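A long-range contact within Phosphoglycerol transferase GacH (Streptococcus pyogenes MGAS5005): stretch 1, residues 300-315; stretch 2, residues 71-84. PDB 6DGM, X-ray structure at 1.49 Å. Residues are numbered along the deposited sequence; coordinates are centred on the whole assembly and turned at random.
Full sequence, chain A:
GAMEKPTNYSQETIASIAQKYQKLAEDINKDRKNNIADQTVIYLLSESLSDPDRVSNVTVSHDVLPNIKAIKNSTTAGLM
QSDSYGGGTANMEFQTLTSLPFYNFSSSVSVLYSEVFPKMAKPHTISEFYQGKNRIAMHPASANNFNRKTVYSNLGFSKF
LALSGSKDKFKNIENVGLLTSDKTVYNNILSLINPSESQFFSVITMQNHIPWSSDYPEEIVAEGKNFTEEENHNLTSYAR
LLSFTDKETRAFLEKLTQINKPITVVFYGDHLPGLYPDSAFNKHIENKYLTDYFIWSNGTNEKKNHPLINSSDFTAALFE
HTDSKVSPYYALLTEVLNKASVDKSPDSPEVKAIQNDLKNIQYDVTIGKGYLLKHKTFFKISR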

ATOM      1  N   THR A 300       1.607  21.525  -2.329  1.00 32.61           N
ATOM      2  CA  THR A 300       1.331  21.772  -0.923  1.00 34.80           C
ATOM      3  C   THR A 300       0.657  20.550  -0.320  1.00 32.79           C
ATOM      4  O   THR A 300      -0.194  19.921  -0.953  1.00 38.98           O
ATOM      5  CB  THR A 300       0.426  22.998  -0.780  1.00 39.19           C
ATOM      6  OG1 THR A 300       1.059  24.131  -1.397  1.00 41.06           O
ATOM      7  CG2 THR A 300       0.169  23.304   0.686  1.00 44.60           C
ATOM      8  N   ASN A 301       1.071  20.191   0.892  1.00 28.48           N
ATOM      9  CA  ASN A 301       0.558  19.002   1.557  1.00 25.83           C
ATOM     10  C   ASN A 301      -0.193  19.402   2.811  1.00 27.74           C
ATOM     11  O   ASN A 301       0.311  20.197   3.611  1.00 28.38           O
ATOM     12  CB  ASN A 301       1.687  18.048   1.953  1.00 23.51           C
ATOM     13  CG  ASN A 301       2.136  17.200   0.806  1.00 22.66           C
ATOM     14  OD1 ASN A 301       1.320  16.523   0.162  1.00 22.23           O
ATOM     15  ND2 ASN A 301       3.427  17.242   0.510  1.00 22.71           N
ATOM     16  N   GLU A 302      -1.405  18.882   2.951  1.00 29.27           N
ATOM     17  CA  GLU A 302      -2.051  18.830   4.246  1.00 33.09           C
ATOM     18  C   GLU A 302      -1.442  17.684   5.049  1.00 30.31           C
ATOM     19  O   GLU A 302      -0.672  16.864   4.535  1.00 31.18           O
ATOM     20  CB  GLU A 302      -3.549  18.585   4.082  1.00 38.99           C
ATOM     21  CG  GLU A 302      -4.286  19.707   3.367  1.00 48.69           C
ATOM     22  CD  GLU A 302      -4.494  20.925   4.244  1.00 60.44           C
ATOM     23  OE1 GLU A 302      -4.907  20.754   5.412  1.00 64.89           O
ATOM     24  OE2 GLU A 302      -4.242  22.053   3.767  1.00 65.63           O
ATOM     25  N   LYS A 303      -1.776  17.635   6.332  1.00 28.47           N
ATOM     26  CA  LYS A 303      -1.372  16.526   7.193  1.00 27.91           C
ATOM     27  C   LYS A 303      -2.649  16.078   7.902  1.00 29.02           C
ATOM     28  O   LYS A 303      -3.036  16.648   8.929  1.00 31.97           O
ATOM     29  CB  LYS A 303      -0.270  16.925   8.164  1.00 28.58           C
ATOM     30  CG  LYS A 303       0.291  15.753   8.942  1.00 26.85           C
ATOM     31  CD  LYS A 303       1.652  16.053   9.546  1.00 25.49           C
ATOM     32  CE  LYS A 303       2.068  14.925  10.485  1.00 25.60           C
ATOM     33  NZ  LYS A 303       2.106  13.596   9.829  1.00 26.54           N
ATOM     34  N   LYS A 304      -3.316  15.080   7.325  1.00 27.49           N
ATOM     35  CA  LYS A 304      -4.518  14.518   7.917  1.00 27.50           C
ATOM     36  C   LYS A 304      -4.123  13.556   9.032  1.00 27.85           C
ATOM     37  O   LYS A 304      -3.071  12.914   8.981  1.00 27.46           O
ATOM     38  CB  LYS A 304      -5.317  13.760   6.855  1.00 28.95           C
ATOM     39  CG  LYS A 304      -5.656  14.570   5.601  1.00 33.01           C
ATOM     40  CD  LYS A 304      -6.670  15.655   5.909  1.00 37.53           C
ATOM     41  CE  LYS A 304      -7.053  16.434   4.646  1.00 39.45           C
ATOM     42  NZ  LYS A 304      -8.102  17.453   4.918  1.00 41.65           N
ATOM     43  N   ASN A 305      -4.977  13.457  10.043  1.00 28.66           N
ATOM     44  CA  ASN A 305      -4.657  12.701  11.253  1.00 29.34           C
ATOM     45  C   ASN A 305      -5.095  11.257  11.060  1.00 26.27           C
ATOM     46  O   ASN A 305      -6.275  10.930  11.226  1.00 26.06           O
ATOM     47  CB  ASN A 305      -5.363  13.331  12.450  1.00 34.13           C
ATOM     48  CG  ASN A 305      -5.051  12.617  13.755  1.00 40.18           C
ATOM     49  OD1 ASN A 305      -3.983  12.033  13.913  1.00 38.16           O
ATOM     50  ND2 ASN A 305      -5.979  12.669  14.692  1.00 46.97           N
ATOM     51  N   HIS A 306      -4.139  10.387  10.728  1.00 23.95           N
ATOM     52  CA  HIS A 306      -4.387   8.956  10.553  1.00 22.19           C
ATOM     53  C   HIS A 306      -3.185   8.191  11.087  1.00 20.95           C
ATOM     54  O   HIS A 306      -2.391   7.625  10.324  1.00 20.59           O
ATOM     55  CB  HIS A 306      -4.614   8.623   9.077  1.00 21.96           C
ATOM     56  CG  HIS A 306      -5.860   9.226   8.511  1.00 23.24           C
ATOM     57  ND1 HIS A 306      -7.120   8.897   8.970  1.00 24.40           N
ATOM     58  CD2 HIS A 306      -6.041  10.154   7.543  1.00 25.07           C
ATOM     59  CE1 HIS A 306      -8.024   9.586   8.294  1.00 25.00           C
ATOM     60  NE2 HIS A 306      -7.395  10.358   7.425  1.00 24.92           N
ATOM     61  N   PRO A 307      -3.022   8.147  12.411  1.00 22.05           N
ATOM     62  CA  PRO A 307      -1.770   7.593  12.969  1.00 21.65           C
ATOM     63  C   PRO A 307      -1.590   6.106  12.738  1.00 21.25           C
ATOM     64  O   PRO A 307      -0.445   5.632  12.753  1.00 20.32           O
ATOM     65  CB  PRO A 307      -1.861   7.911  14.466  1.00 23.99           C
ATOM     66  CG  PRO A 307      -3.331   8.178  14.724  1.00 25.38           C
ATOM     67  CD  PRO A 307      -3.892   8.740  13.444  1.00 24.37           C
ATOM     68  N   LEU A 308      -2.674   5.362  12.534  1.00 21.48           N
ATOM     69  CA  LEU A 308      -2.608   3.912  12.380  1.00 20.52           C
ATOM     70  C   LEU A 308      -3.743   3.516  11.448  1.00 19.91           C
ATOM     71  O   LEU A 308      -4.924   3.667  11.796  1.00 20.36           O
ATOM     72  CB  LEU A 308      -2.757   3.229  13.736  1.00 22.76           C
ATOM     73  CG  LEU A 308      -2.937   1.712  13.738  1.00 27.72           C
ATOM     74  CD1 LEU A 308      -1.830   1.041  12.990  1.00 28.86           C
ATOM     75  CD2 LEU A 308      -3.018   1.206  15.168  1.00 31.57           C
ATOM     76  N   ILE A 309      -3.390   3.002  10.272  1.00 18.90           N
ATOM     77  CA  ILE A 309      -4.372   2.565   9.292  1.00 19.35           C
ATOM     78  C   ILE A 309      -3.915   1.232   8.715  1.00 17.84           C
ATOM     79  O   ILE A 309      -2.831   0.733   9.020  1.00 17.65           O
ATOM     80  CB  ILE A 309      -4.605   3.603   8.183  1.00 20.45           C
ATOM     81  CG1 ILE A 309      -3.344   3.816   7.347  1.00 21.17           C
ATOM     82  CG2 ILE A 309      -5.092   4.938   8.802  1.00 22.14           C
ATOM     83  CD1 ILE A 309      -3.532   4.888   6.269  1.00 22.52           C
ATOM     84  N   ASN A 310      -4.774   0.648   7.893  1.00 16.78           N
ATOM     85  CA  ASN A 310      -4.501  -0.613   7.223  1.00 16.54           C
ATOM     86  C   ASN A 310      -4.116  -0.344   5.779  1.00 16.04           C
ATOM     87  O   ASN A 310      -4.423   0.709   5.223  1.00 16.90           O
ATOM     88  CB  ASN A 310      -5.787  -1.441   7.226  1.00 18.87           C
ATOM     89  CG  ASN A 310      -5.525  -2.925   7.240  1.00 20.96           C
ATOM     90  OD1 ASN A 310      -4.670  -3.415   7.986  1.00 22.64           O
ATOM     91  ND2 ASN A 310      -6.267  -3.660   6.412  1.00 20.89           N
ATOM     92  N   SER A 311      -3.461  -1.332   5.155  1.00 15.90           N
ATOM     93  CA  SER A 311      -3.099  -1.189   3.745  1.00 16.26           C
ATOM     94  C   SER A 311      -4.331  -0.950   2.869  1.00 16.19           C
ATOM     95  O   SER A 311      -4.259  -0.232   1.864  1.00 16.12           O
ATOM     96  CB  SER A 311      -2.339  -2.426   3.255  1.00 16.73           C
ATOM     97  OG  SER A 311      -3.092  -3.639   3.355  1.00 17.28           O
ATOM     98  N   SER A 312      -5.467  -1.546   3.236  1.00 15.68           N
ATOM     99  CA  SER A 312      -6.692  -1.405   2.467  1.00 16.44           C
ATOM    100  C   SER A 312      -7.270   0.001   2.528  1.00 17.04           C
ATOM    101  O   SER A 312      -8.143   0.325   1.720  1.00 18.88           O
ATOM    102  CB  SER A 312      -7.726  -2.417   2.975  1.00 17.42           C
ATOM    103  OG  SER A 312      -7.917  -2.256   4.365  1.00 18.58           O
ATOM    104  N   ASP A 313      -6.810   0.833   3.464  1.00 16.56           N
ATOM    105  CA  ASP A 313      -7.312   2.180   3.650  1.00 16.90           C
ATOM    106  C   ASP A 313      -6.618   3.216   2.773  1.00 16.78           C
ATOM    107  O   ASP A 313      -7.030   4.375   2.781  1.00 17.37           O
ATOM    108  CB  ASP A 313      -7.095   2.627   5.108  1.00 18.15           C
ATOM    109  CG  ASP A 313      -7.964   1.895   6.107  1.00 18.89           C
ATOM    110  OD1 ASP A 313      -9.144   1.602   5.800  1.00 19.44           O
ATOM    111  OD2 ASP A 313      -7.447   1.617   7.217  1.00 19.16           O
ATOM    112  N   PHE A 314      -5.551   2.841   2.048  1.00 15.73           N
ATOM    113  CA  PHE A 314      -4.732   3.859   1.404  1.00 16.26           C
ATOM    114  C   PHE A 314      -5.519   4.656   0.370  1.00 17.47           C
ATOM    115  O   PHE A 314      -5.347   5.873   0.273  1.00 18.13           O
ATOM    116  CB  PHE A 314      -3.495   3.252   0.755  1.00 16.39           C
ATOM    117  CG  PHE A 314      -2.397   2.887   1.734  1.00 19.30           C
ATOM    118  CD1 PHE A 314      -2.211   3.572   2.924  1.00 24.31           C
ATOM    119  CD2 PHE A 314      -1.547   1.852   1.445  1.00 16.68           C
ATOM    120  CE1 PHE A 314      -1.186   3.202   3.802  1.00 23.89           C
ATOM    121  CE2 PHE A 314      -0.531   1.483   2.312  1.00 16.14           C
ATOM    122  CZ  PHE A 314      -0.342   2.159   3.474  1.00 19.05           C
ATOM    123  N   THR A 315      -6.375   3.999  -0.420  1.00 16.92           N
ATOM    124  CA  THR A 315      -7.080   4.728  -1.472  1.00 17.47           C
ATOM    125  C   THR A 315      -8.029   5.771  -0.887  1.00 18.08           C
ATOM    126  O   THR A 315      -8.063   6.911  -1.344  1.00 18.06           O
ATOM    127  CB  THR A 315      -7.816   3.782  -2.417  1.00 18.26           C
ATOM    128  OG1 THR A 315      -6.880   2.871  -2.978  1.00 17.53           O
ATOM    129  CG2 THR A 315      -8.474   4.567  -3.581  1.00 19.97           C
TER
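Stretch 2 71-84: IKNSTTAGLMQSDS

Stretch 2 runs alongside stretch 1 in the same direction, first as the last turn of a helix, then as a short, extended connection through T75 and T76, and finally as a strand, 77-81, that pairs in parallel with strand 308-310. The two strand axes approach to 4.6 Å and their N-to-C directions differ by 38°, a clear twist between neighbouring strands.

The helix end, I71 to S74, contributes mainly backbone. K303 reaches past the helix end, its NZ donating to K72 O at 2.8 Å and, in the loop that follows, to T75 O at 2.7 Å. S74 folds back on its own helix, OG donating to I71 O at 2.7 Å, and its carbonyl is tied through water 1 to the side-chain amide of N301.

At T75 the backbone is extended. T76, with a CA 4.1 Å from that of K303, is held through both its backbone and its side chain. Its N gives a weak hydrogen bond to E302 O (3.4 Å), and its OG1 accepts from K304 N at 2.9 Å and nearly straight, so the hydroxyl does here what a backbone carbonyl would do in a sheet. The methyl of the same threonine, CG2, lies at the edge of the H306 ring, 4.3 Å from CD2.

Around A77 the chains are bridged by water: water 2 links A77 N to K303 NZ and K304 O, and water 3 links A77 O to H306 N. Glycine suits the next position, since an ideal CB on G78 would point toward stretch 1 and lie 2.7 Å from P307 O and 2.8 Å from H306 O, both clashes.

Direct pairing now takes over. L79 N donates to P307 O at 2.9 Å, and L79 O accepts from I309 N at 3.0 Å; this alternation of one residue bonding to two on the partner is the signature of a parallel ladder. L79 shares a partly exposed face with L308, where the two leucines make an apolar contact, L308 CD1 lying 4.3 Å from L79 CB. M80 turns to the other face, with I309, where its flexible thioether fits a buried site: SD is 3.6 Å from F314 CZ and 3.8 Å from S311 CB. Q81 N closes the ladder on I309 O at 2.8 Å. Its long, polar-ended side chain suits the partly exposed face of L79 and L308, where its aliphatic CB can lie 4.3 Å from L308 CD1.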

ATOM      1  N   ILE A  71       9.884  13.538   6.105  1.00 20.81           N
ATOM      2  CA  ILE A  71       8.745  13.512   5.193  1.00 21.55           C
ATOM      3  C   ILE A  71       7.464  13.219   5.965  1.00 21.96           C
ATOM      4  O   ILE A  71       6.447  13.906   5.802  1.00 21.53           O
ATOM      5  CB  ILE A  71       8.990  12.498   4.060  1.00 22.01           C
ATOM      6  CG1 ILE A  71      10.127  12.983   3.164  1.00 22.72           C
ATOM      7  CG2 ILE A  71       7.697  12.286   3.271  1.00 23.17           C
ATOM      8  CD1 ILE A  71      10.808  11.866   2.393  1.00 23.96           C
ATOM      9  N   LYS A  72       7.498  12.207   6.841  1.00 22.74           N
ATOM     10  CA  LYS A  72       6.311  11.852   7.614  1.00 22.37           C
ATOM     11  C   LYS A  72       5.821  13.036   8.448  1.00 22.82           C
ATOM     12  O   LYS A  72       4.612  13.245   8.603  1.00 22.88           O
ATOM     13  CB  LYS A  72       6.610  10.650   8.511  1.00 21.10           C
ATOM     14  CG  LYS A  72       6.849   9.340   7.755  1.00 19.46           C
ATOM     15  CD  LYS A  72       7.087   8.154   8.698  1.00 19.75           C
ATOM     16  CE  LYS A  72       5.805   7.732   9.402  1.00 20.86           C
ATOM     17  NZ  LYS A  72       6.057   6.771  10.508  1.00 21.44           N
ATOM     18  N   ASN A  73       6.747  13.828   8.988  1.00 22.61           N
ATOM     19  CA  ASN A  73       6.351  14.970   9.794  1.00 25.88           C
ATOM     20  C   ASN A  73       5.675  16.060   8.966  1.00 28.46           C
ATOM     21  O   ASN A  73       4.969  16.894   9.539  1.00 31.57           O
ATOM     22  CB  ASN A  73       7.573  15.552  10.509  1.00 31.81           C
ATOM     23  CG  ASN A  73       8.027  14.704  11.678  1.00 38.92           C
ATOM     24  OD1 ASN A  73       7.227  14.006  12.309  1.00 41.51           O
ATOM     25  ND2 ASN A  73       9.323  14.763  11.979  1.00 43.19           N
ATOM     26  N   SER A  74       5.863  16.052   7.638  1.00 27.24           N
ATOM     27  CA  SER A  74       5.442  17.140   6.765  1.00 29.00           C
ATOM     28  C   SER A  74       4.127  16.875   6.050  1.00 24.99           C
ATOM     29  O   SER A  74       3.608  17.772   5.379  1.00 25.82           O
ATOM     30  CB  SER A  74       6.500  17.394   5.676  1.00 32.49           C
ATOM     31  OG  SER A  74       6.494  16.368   4.669  1.00 32.80           O
ATOM     32  N   THR A  75       3.586  15.674   6.156  1.00 21.99           N
ATOM     33  CA  THR A  75       2.445  15.305   5.338  1.00 21.72           C
ATOM     34  C   THR A  75       1.686  14.202   6.058  1.00 22.33           C
ATOM     35  O   THR A  75       2.131  13.686   7.084  1.00 23.52           O
ATOM     36  CB  THR A  75       2.902  14.849   3.946  1.00 21.93           C
ATOM     37  OG1 THR A  75       1.764  14.784   3.082  1.00 22.90           O
ATOM     38  CG2 THR A  75       3.606  13.495   4.001  1.00 21.82           C
ATOM     39  N   THR A  76       0.539  13.847   5.502  1.00 22.47           N
ATOM     40  CA  THR A  76      -0.240  12.739   6.043  1.00 21.74           C
ATOM     41  C   THR A  76       0.626  11.495   6.119  1.00 20.33           C
ATOM     42  O   THR A  76       1.217  11.075   5.124  1.00 19.45           O
ATOM     43  CB  THR A  76      -1.446  12.494   5.135  1.00 21.92           C
ATOM     44  OG1 THR A  76      -2.213  13.699   5.062  1.00 22.40           O
ATOM     45  CG2 THR A  76      -2.312  11.344   5.649  1.00 21.24           C
ATOM     46  N   ALA A  77       0.715  10.907   7.309  1.00 19.77           N
ATOM     47  CA  ALA A  77       1.667   9.821   7.512  1.00 18.94           C
ATOM     48  C   ALA A  77       1.410   9.170   8.860  1.00 19.42           C
ATOM     49  O   ALA A  77       0.753   9.742   9.733  1.00 20.89           O
ATOM     50  CB  ALA A  77       3.112  10.331   7.462  1.00 19.62           C
ATOM     51  N   GLY A  78       1.963   7.976   9.029  1.00 18.35           N
ATOM     52  CA  GLY A  78       1.808   7.279  10.281  1.00 18.58           C
ATOM     53  C   GLY A  78       2.310   5.858  10.202  1.00 17.59           C
ATOM     54  O   GLY A  78       3.313   5.572   9.541  1.00 17.50           O
ATOM     55  N   LEU A  79       1.591   4.964  10.870  1.00 17.28           N
ATOM     56  CA  LEU A  79       1.890   3.548  10.868  1.00 17.59           C
ATOM     57  C   LEU A  79       0.803   2.798  10.109  1.00 18.04           C
ATOM     58  O   LEU A  79      -0.376   3.159  10.163  1.00 18.02           O
ATOM     59  CB  LEU A  79       1.956   3.011  12.299  1.00 18.85           C
ATOM     60  CG  LEU A  79       2.938   3.741  13.211  1.00 21.29           C
ATOM     61  CD1 LEU A  79       2.888   3.165  14.614  1.00 23.17           C
ATOM     62  CD2 LEU A  79       4.342   3.649  12.664  1.00 21.49           C
ATOM     63  N   MET A  80       1.226   1.756   9.405  1.00 18.24           N
ATOM     64  CA  MET A  80       0.333   0.844   8.711  1.00 18.01           C
ATOM     65  C   MET A  80       0.371  -0.506   9.410  1.00 18.70           C
ATOM     66  O   MET A  80       1.455  -1.055   9.655  1.00 17.98           O
ATOM     67  CB  MET A  80       0.797   0.649   7.269  1.00 16.91           C
ATOM     68  CG  MET A  80      -0.185  -0.124   6.415  1.00 17.44           C
ATOM     69  SD  MET A  80       0.609  -0.902   5.007  1.00 16.93           S
ATOM     70  CE  MET A  80       1.373  -2.327   5.792  1.00 17.92           C
ATOM     71  N   GLN A  81      -0.798  -1.056   9.692  1.00 19.25           N
ATOM     72  CA  GLN A  81      -0.860  -2.414  10.207  1.00 19.99           C
ATOM     73  C   GLN A  81      -0.679  -3.390   9.044  1.00 18.20           C
ATOM     74  O   GLN A  81      -1.399  -3.315   8.038  1.00 18.15           O
ATOM     75  CB  GLN A  81      -2.179  -2.684  10.915  1.00 22.87           C
ATOM     76  CG  GLN A  81      -2.194  -4.048  11.543  1.00 26.27           C
ATOM     77  CD  GLN A  81      -3.334  -4.241  12.488  1.00 31.62           C
ATOM     78  OE1 GLN A  81      -3.356  -3.671  13.575  1.00 34.17           O
ATOM     79  NE2 GLN A  81      -4.309  -5.041  12.074  1.00 33.71           N
ATOM     80  N   SER A  82       0.285  -4.285   9.169  1.00 17.30           N
ATOM     81  CA  SER A  82       0.519  -5.318   8.175  1.00 16.72           C
ATOM     82  C   SER A  82      -0.133  -6.612   8.639  1.00 17.02           C
ATOM     83  O   SER A  82      -0.247  -6.876   9.838  1.00 18.94           O
ATOM     84  CB  SER A  82       2.024  -5.559   8.011  1.00 17.06           C
ATOM     85  OG  SER A  82       2.290  -6.603   7.096  1.00 17.33           O
ATOM     86  N   ASP A  83      -0.520  -7.440   7.674  1.00 16.80           N
ATOM     87  CA  ASP A  83      -1.131  -8.722   7.966  1.00 17.88           C
ATOM     88  C   ASP A  83      -0.132  -9.842   8.193  1.00 18.76           C
ATOM     89  O   ASP A  83      -0.559 -10.930   8.602  1.00 19.15           O
ATOM     90  CB  ASP A  83      -2.067  -9.120   6.823  1.00 18.43           C
ATOM     91  CG  ASP A  83      -3.214  -8.161   6.687  1.00 19.26           C
ATOM     92  OD1 ASP A  83      -4.105  -8.201   7.555  1.00 20.49           O
ATOM     93  OD2 ASP A  83      -3.196  -7.323   5.763  1.00 19.08           O
ATOM     94  N   SER A  84       1.163  -9.611   7.965  1.00 17.24           N
ATOM     95  CA  SER A  84       2.131 -10.696   8.072  1.00 17.28           C
ATOM     96  C   SER A  84       3.485 -10.134   8.460  1.00 17.13           C
ATOM     97  O   SER A  84       3.662  -8.923   8.602  1.00 18.07           O
ATOM     98  CB  SER A  84       2.138 -11.531   6.792  1.00 18.54           C
ATOM     99  OG  SER A  84       2.200 -10.695   5.656  1.00 19.81           O
TER
HETATM  100  O   HOH W   1       5.113  18.567   2.633  1.00 40.80           O
HETATM  101  O   HOH W   2      -0.520  12.507   9.530  1.00 21.98           O
HETATM  102  O   HOH W   3      -1.261  10.648  11.454  1.00 24.47           O
HETATM  103  O   HOH W   4       2.780  11.548  11.811  1.00 39.97           O
HETATM  104  O   HOH W   5      -2.402  -4.588   5.769  1.00 18.48           O